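Side-chain contacts in alkylpurine DNA glycosylase AlkC (Pseudomonas fluorescens, PDB 5VHV), which removes alkylated purine bases from DNA as a base excision repair glycosylase that does not flip the damaged nucleotide out of the helix: residues P77-G82 with L86-Y91; A105-F110 with F118-F123. All coordinates share one frame; numbering follows the deposited sequence.

Interaction 1 (P77-G82 with L86-Y91)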
loop_
_atom_site.group_PDB
_atom_site.type_symbol
_atom_site.label_atom_id
_atom_site.label_comp_id
_atom_site.label_asym_id
_atom_site.label_seq_id
_atom_site.Cartn_x
_atom_site.Cartn_y
_atom_site.Cartn_z
ATOM N N PRO A 77 24.332 8.830 -4.101
ATOM C CA PRO A 77 23.918 10.216 -4.421
ATOM C C PRO A 77 24.090 10.611 -5.884
ATOM O O PRO A 77 23.561 11.653 -6.287
ATOM C CB PRO A 77 24.815 11.067 -3.511
ATOM C CG PRO A 77 26.014 10.202 -3.242
ATOM C CD PRO A 77 25.471 8.796 -3.165
ATOM N N ARG A 78 24.804 9.830 -6.691
ATOM C CA ARG A 78 24.995 10.127 -8.103
ATOM C C ARG A 78 23.861 9.622 -8.986
ATOM O O ARG A 78 23.794 10.022 -10.159
ATOM C CB ARG A 78 26.314 9.518 -8.595
ATOM C CG ARG A 78 27.505 9.841 -7.700
ATOM C CD ARG A 78 28.806 9.301 -8.280
ATOM N NE ARG A 78 29.138 9.979 -9.518
ATOM C CZ ARG A 78 30.037 10.950 -9.642
ATOM N NH1 ARG A 78 30.748 11.367 -8.603
ATOM N NH2 ARG A 78 30.226 11.510 -10.822
ATOM N N LEU A 79 22.990 8.759 -8.462
ATOM C CA LEU A 79 21.896 8.199 -9.249
ATOM C C LEU A 79 20.763 9.207 -9.383
ATOM O O LEU A 79 20.439 9.925 -8.435
ATOM C CB LEU A 79 21.375 6.915 -8.610
ATOM C CG LEU A 79 22.409 5.784 -8.492
ATOM C CD1 LEU A 79 21.785 4.556 -7.851
ATOM C CD2 LEU A 79 22.970 5.423 -9.842
ATOM N N ASN A 80 20.169 9.253 -10.578
ATOM C CA ASN A 80 19.145 10.240 -10.916
ATOM C C ASN A 80 17.715 9.764 -10.674
ATOM O O ASN A 80 16.781 10.440 -11.114
ATOM C CB ASN A 80 19.300 10.685 -12.375
ATOM C CG ASN A 80 19.137 9.553 -13.388
ATOM O OD1 ASN A 80 18.529 8.511 -13.115
ATOM N ND2 ASN A 80 19.688 9.766 -14.583
ATOM N N SER A 81 17.521 8.650 -9.967
ATOM C CA SER A 81 16.191 8.090 -9.724
ATOM C C SER A 81 16.144 7.332 -8.405
ATOM O O SER A 81 16.978 6.457 -8.158
ATOM C CB SER A 81 15.789 7.153 -10.863
ATOM O OG SER A 81 14.684 6.348 -10.466
ATOM N N GLY A 82 15.137 7.638 -7.586
ATOM C CA GLY A 82 14.945 6.911 -6.342
ATOM C C GLY A 82 14.469 5.480 -6.555
ATOM O O GLY A 82 14.875 4.566 -5.836
ATOM N N LEU A 86 16.647 1.282 -5.887
ATOM C CA LEU A 86 16.295 0.017 -5.236
ATOM C C LEU A 86 17.337 -1.080 -5.449
ATOM O O LEU A 86 17.397 -2.013 -4.635
ATOM C CB LEU A 86 14.942 -0.500 -5.738
ATOM C CG LEU A 86 13.703 0.302 -5.369
ATOM C CD1 LEU A 86 12.476 -0.176 -6.154
ATOM C CD2 LEU A 86 13.446 0.236 -3.891
ATOM N N PHE A 87 18.159 -1.016 -6.504
ATOM C CA PHE A 87 19.126 -2.096 -6.672
ATOM C C PHE A 87 20.214 -2.060 -5.610
ATOM O O PHE A 87 20.841 -3.090 -5.349
ATOM C CB PHE A 87 19.733 -2.116 -8.082
ATOM C CG PHE A 87 20.772 -1.045 -8.363
ATOM C CD1 PHE A 87 22.076 -1.183 -7.909
ATOM C CD2 PHE A 87 20.450 0.053 -9.139
ATOM C CE1 PHE A 87 23.031 -0.209 -8.177
ATOM C CE2 PHE A 87 21.387 1.027 -9.428
ATOM C CZ PHE A 87 22.696 0.900 -8.946
ATOM N N LEU A 88 20.401 -0.927 -4.931
ATOM C CA LEU A 88 21.429 -0.876 -3.894
ATOM C C LEU A 88 21.034 -1.717 -2.688
ATOM O O LEU A 88 21.808 -2.601 -2.296
ATOM C CB LEU A 88 21.717 0.582 -3.521
ATOM C CG LEU A 88 22.248 1.415 -4.681
ATOM C CD1 LEU A 88 22.113 2.900 -4.328
ATOM C CD2 LEU A 88 23.685 1.018 -4.957
ATOM N N PRO A 89 19.875 -1.524 -2.066
ATOM C CA PRO A 89 19.471 -2.483 -1.021
ATOM C C PRO A 89 19.365 -3.909 -1.527
ATOM O O PRO A 89 19.673 -4.851 -0.784
ATOM C CB PRO A 89 18.114 -1.932 -0.533
ATOM C CG PRO A 89 17.742 -0.873 -1.485
ATOM C CD PRO A 89 18.950 -0.377 -2.165
ATOM N N HIS A 90 18.985 -4.109 -2.789
ATOM C CA HIS A 90 18.934 -5.465 -3.314
ATOM C C HIS A 90 20.305 -6.131 -3.265
ATOM O O HIS A 90 20.414 -7.315 -2.921
ATOM C CB HIS A 90 18.409 -5.486 -4.744
ATOM C CG HIS A 90 18.182 -6.873 -5.259
ATOM N ND1 HIS A 90 17.090 -7.637 -4.896
ATOM C CD2 HIS A 90 18.948 -7.662 -6.050
ATOM C CE1 HIS A 90 17.183 -8.829 -5.472
ATOM N NE2 HIS A 90 18.301 -8.863 -6.181
ATOM N N TYR A 91 21.357 -5.382 -3.609
ATOM C CA TYR A 91 22.707 -5.927 -3.543
ATOM C C TYR A 91 23.029 -6.381 -2.121
ATOM O O TYR A 91 23.600 -7.453 -1.907
ATOM C CB TYR A 91 23.699 -4.863 -4.053
ATOM C CG TYR A 91 25.128 -5.342 -4.076
ATOM C CD1 TYR A 91 25.860 -5.368 -2.913
ATOM C CD2 TYR A 91 25.743 -5.771 -5.261
ATOM C CE1 TYR A 91 27.142 -5.830 -2.890
ATOM C CE2 TYR A 91 27.040 -6.240 -5.242
ATOM C CZ TYR A 91 27.731 -6.258 -4.051
ATOM O OH TYR A 91 29.020 -6.731 -3.978
#
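L79 reaches from the loop 77-82 to F87 and L88 at the start of helix 87-95, in the all-helical part of AlkC. The loop links helices 65-75 and 87-95 of this HEAT-like helical fold, and it folds back against the first turn of the second. The tight part is made by one methyl group. L79 CD1 lies 3.9 Å from F87 CE2 and equally near F87 CZ, so it sits beside the CE2-CZ bond, approaching the ring obliquely. L79 and L88 meet tip to tip. L88 also covers part of one face of the F87 ring, with its CG 3.9 Å above the ring plane, toward the rim. The three side chains thus form a small apolar cluster. The F87 ring extends it to L75, I17 and L57 of three other helices. F87 has CG between its backbone N and carbonyl carbon (chi1 75°), and this turns the ring back toward the loop.

The other end is looser. G82 and L86 meet mainly through backbone, with G82 O 3.7 Å from L86 N. Both residues also touch a bound polyether molecule. R78 and N80 are exposed and turn to helix 11-24, where R78 forms a salt bridge with E20. In the packed part, the methyls L79 CD1 and L88 CD1 stand 3.9 Å apart.

Interaction 2 (A105-F110 with F118-F123)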
loop_
_atom_site.group_PDB
_atom_site.type_symbol
_atom_site.label_atom_id
_atom_site.label_comp_id
_atom_site.label_asym_id
_atom_site.label_seq_id
_atom_site.Cartn_x
_atom_site.Cartn_y
_atom_site.Cartn_z
ATOM N N ALA A 105 23.711 -1.577 8.496
ATOM C CA ALA A 105 24.133 -0.189 8.383
ATOM C C ALA A 105 23.966 0.293 6.955
ATOM O O ALA A 105 23.529 1.428 6.725
ATOM C CB ALA A 105 25.586 -0.021 8.842
ATOM N N ALA A 106 24.266 -0.578 5.981
ATOM C CA ALA A 106 24.079 -0.233 4.575
ATOM C C ALA A 106 22.611 0.013 4.233
ATOM O O ALA A 106 22.292 0.950 3.488
ATOM C CB ALA A 106 24.656 -1.331 3.674
ATOM N N LEU A 107 21.700 -0.828 4.729
ATOM C CA LEU A 107 20.286 -0.615 4.421
ATOM C C LEU A 107 19.800 0.687 5.036
ATOM O O LEU A 107 19.007 1.423 4.428
ATOM C CB LEU A 107 19.434 -1.791 4.918
ATOM C CG LEU A 107 19.655 -3.148 4.242
ATOM C CD1 LEU A 107 18.698 -4.214 4.840
ATOM C CD2 LEU A 107 19.494 -3.073 2.743
ATOM N N LYS A 108 20.281 1.001 6.237
ATOM C CA LYS A 108 19.844 2.236 6.880
ATOM C C LYS A 108 20.307 3.444 6.077
ATOM O O LYS A 108 19.596 4.453 5.975
ATOM C CB LYS A 108 20.393 2.311 8.301
ATOM C CG LYS A 108 19.962 3.552 9.061
ATOM C CD LYS A 108 20.698 3.681 10.397
ATOM C CE LYS A 108 20.320 4.992 11.055
ATOM N NZ LYS A 108 20.931 5.158 12.408
ATOM N N TYR A 109 21.505 3.357 5.512
ATOM C CA TYR A 109 22.029 4.424 4.662
ATOM C C TYR A 109 21.281 4.496 3.331
ATOM O O TYR A 109 20.837 5.572 2.910
ATOM C CB TYR A 109 23.515 4.187 4.422
ATOM C CG TYR A 109 24.135 5.101 3.387
ATOM C CD1 TYR A 109 24.504 6.393 3.713
ATOM C CD2 TYR A 109 24.341 4.664 2.081
ATOM C CE1 TYR A 109 25.095 7.241 2.761
ATOM C CE2 TYR A 109 24.922 5.497 1.130
ATOM C CZ TYR A 109 25.309 6.770 1.484
ATOM O OH TYR A 109 25.876 7.609 0.533
ATOM N N PHE A 110 21.153 3.362 2.642
ATOM C CA PHE A 110 20.530 3.350 1.310
ATOM C C PHE A 110 19.044 3.710 1.333
ATOM O O PHE A 110 18.521 4.218 0.330
ATOM C CB PHE A 110 20.690 1.975 0.652
ATOM C CG PHE A 110 22.097 1.650 0.184
ATOM C CD1 PHE A 110 22.894 2.603 -0.441
ATOM C CD2 PHE A 110 22.595 0.361 0.334
ATOM C CE1 PHE A 110 24.180 2.277 -0.871
ATOM C CE2 PHE A 110 23.876 0.018 -0.117
ATOM C CZ PHE A 110 24.672 0.977 -0.703
ATOM N N PHE A 118 12.064 -3.786 0.408
ATOM C CA PHE A 118 12.136 -5.145 -0.136
ATOM C C PHE A 118 13.318 -5.914 0.442
ATOM O O PHE A 118 13.189 -7.093 0.804
ATOM C CB PHE A 118 12.222 -5.085 -1.662
ATOM C CG PHE A 118 11.093 -4.317 -2.272
ATOM C CD1 PHE A 118 9.791 -4.763 -2.097
ATOM C CD2 PHE A 118 11.318 -3.155 -2.979
ATOM C CE1 PHE A 118 8.740 -4.057 -2.617
ATOM C CE2 PHE A 118 10.269 -2.442 -3.509
ATOM C CZ PHE A 118 8.978 -2.889 -3.322
ATOM N N ALA A 119 14.473 -5.261 0.527
ATOM C CA ALA A 119 15.688 -5.947 0.965
ATOM C C ALA A 119 15.570 -6.425 2.413
ATOM O O ALA A 119 16.022 -7.520 2.750
ATOM C CB ALA A 119 16.883 -5.002 0.787
ATOM N N ILE A 120 14.967 -5.617 3.290
ATOM C CA ILE A 120 14.950 -5.987 4.699
ATOM C C ILE A 120 14.130 -7.250 4.913
ATOM O O ILE A 120 14.380 -8.002 5.864
ATOM C CB ILE A 120 14.422 -4.823 5.559
ATOM C CG1 ILE A 120 14.680 -5.072 7.048
ATOM C CG2 ILE A 120 12.923 -4.577 5.327
ATOM C CD1 ILE A 120 16.146 -5.012 7.440
ATOM N N ARG A 121 13.192 -7.545 4.007
ATOM C CA ARG A 121 12.335 -8.715 4.179
ATOM C C ARG A 121 13.094 -10.021 3.981
ATOM O O ARG A 121 12.736 -11.033 4.589
ATOM C CB ARG A 121 11.130 -8.613 3.234
ATOM C CG ARG A 121 10.254 -7.405 3.600
ATOM C CD ARG A 121 9.129 -7.169 2.601
ATOM N NE ARG A 121 7.948 -8.028 2.705
ATOM C CZ ARG A 121 6.989 -7.873 3.622
ATOM N NH1 ARG A 121 7.116 -6.940 4.560
ATOM N NH2 ARG A 121 5.885 -8.635 3.593
ATOM N N HIS A 122 14.168 -10.021 3.176
ATOM C CA HIS A 122 14.995 -11.220 3.083
ATOM C C HIS A 122 15.667 -11.507 4.412
ATOM O O HIS A 122 15.819 -12.676 4.802
ATOM C CB HIS A 122 16.035 -11.069 1.973
ATOM C CG HIS A 122 15.421 -10.942 0.615
ATOM N ND1 HIS A 122 14.967 -12.035 -0.100
ATOM C CD2 HIS A 122 15.107 -9.853 -0.121
ATOM C CE1 HIS A 122 14.435 -11.620 -1.237
ATOM N NE2 HIS A 122 14.509 -10.298 -1.275
ATOM N N PHE A 123 16.067 -10.453 5.129
ATOM C CA PHE A 123 16.682 -10.640 6.439
ATOM C C PHE A 123 15.632 -11.038 7.472
ATOM O O PHE A 123 15.893 -11.891 8.322
ATOM C CB PHE A 123 17.420 -9.368 6.868
ATOM C CG PHE A 123 18.684 -9.086 6.079
ATOM C CD1 PHE A 123 19.915 -9.614 6.470
ATOM C CD2 PHE A 123 18.637 -8.287 4.962
ATOM C CE1 PHE A 123 21.076 -9.331 5.752
ATOM C CE2 PHE A 123 19.795 -7.994 4.225
ATOM C CZ PHE A 123 21.010 -8.527 4.619
#
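L107 of helix 100-110 meets A119, I120 and F123 of helix 119-126, and it has by far the most surface buried here. The two helices follow each other in the chain and run nearly antiparallel, at 158° between the short axes. They form a helical hairpin within the DNA alkylation repair family region. The axes are 11.4 Å apart, so the side chains must bridge a fairly wide gap.

L107 does this with both of its methyls. Its CG lies anti to its own carbonyl carbon (chi1 -66°), and the branch fans out over the facing helix. CD2 rests on A119 CB at 3.8 Å. CD1 goes to the other two partners. It is 3.7 Å from I120 CD1, the tip of a side chain that crosses that of L107 at a slant. It is also 4.0 Å from F123 CE2, where it meets the ring obliquely.

A119 has the next largest buried area. Its short side chain lets L107 CD2 come close to the helix. P89 of helix 87-95 touches both L107 and A119, and so closes the cluster from a third helix. I120 reaches on to helix 128-138, touching T131, M135 and W138.

All four touching residues are buried, and every contact between them is apolar. The pairing therefore rests on van der Waals contact and the exclusion of water, without directional bonds.

Interactions 1 and 2 lie in series along the chain, on the same side of its centre, with their own centres 12 Å apart. Interaction 1 joins the loop after helix 65-75 to helix 87-95. Interaction 2 pairs the next two helices, 100-110 and 119-126. The two contacts also touch directly. L88 CB lies 3.9 Å from F110 CD1, and P77 CD lies 3.9 Å from Y109 OH. Helix 87-95 therefore packs against the loop before it and the hairpin after it. Successive helices stack into a continuous array, as expected for this DNA alkylation repair family. The nearest atoms of interactions 1 and 2 are about 9 and 7 Å from the bound DNA, which places both in the helical region close to it.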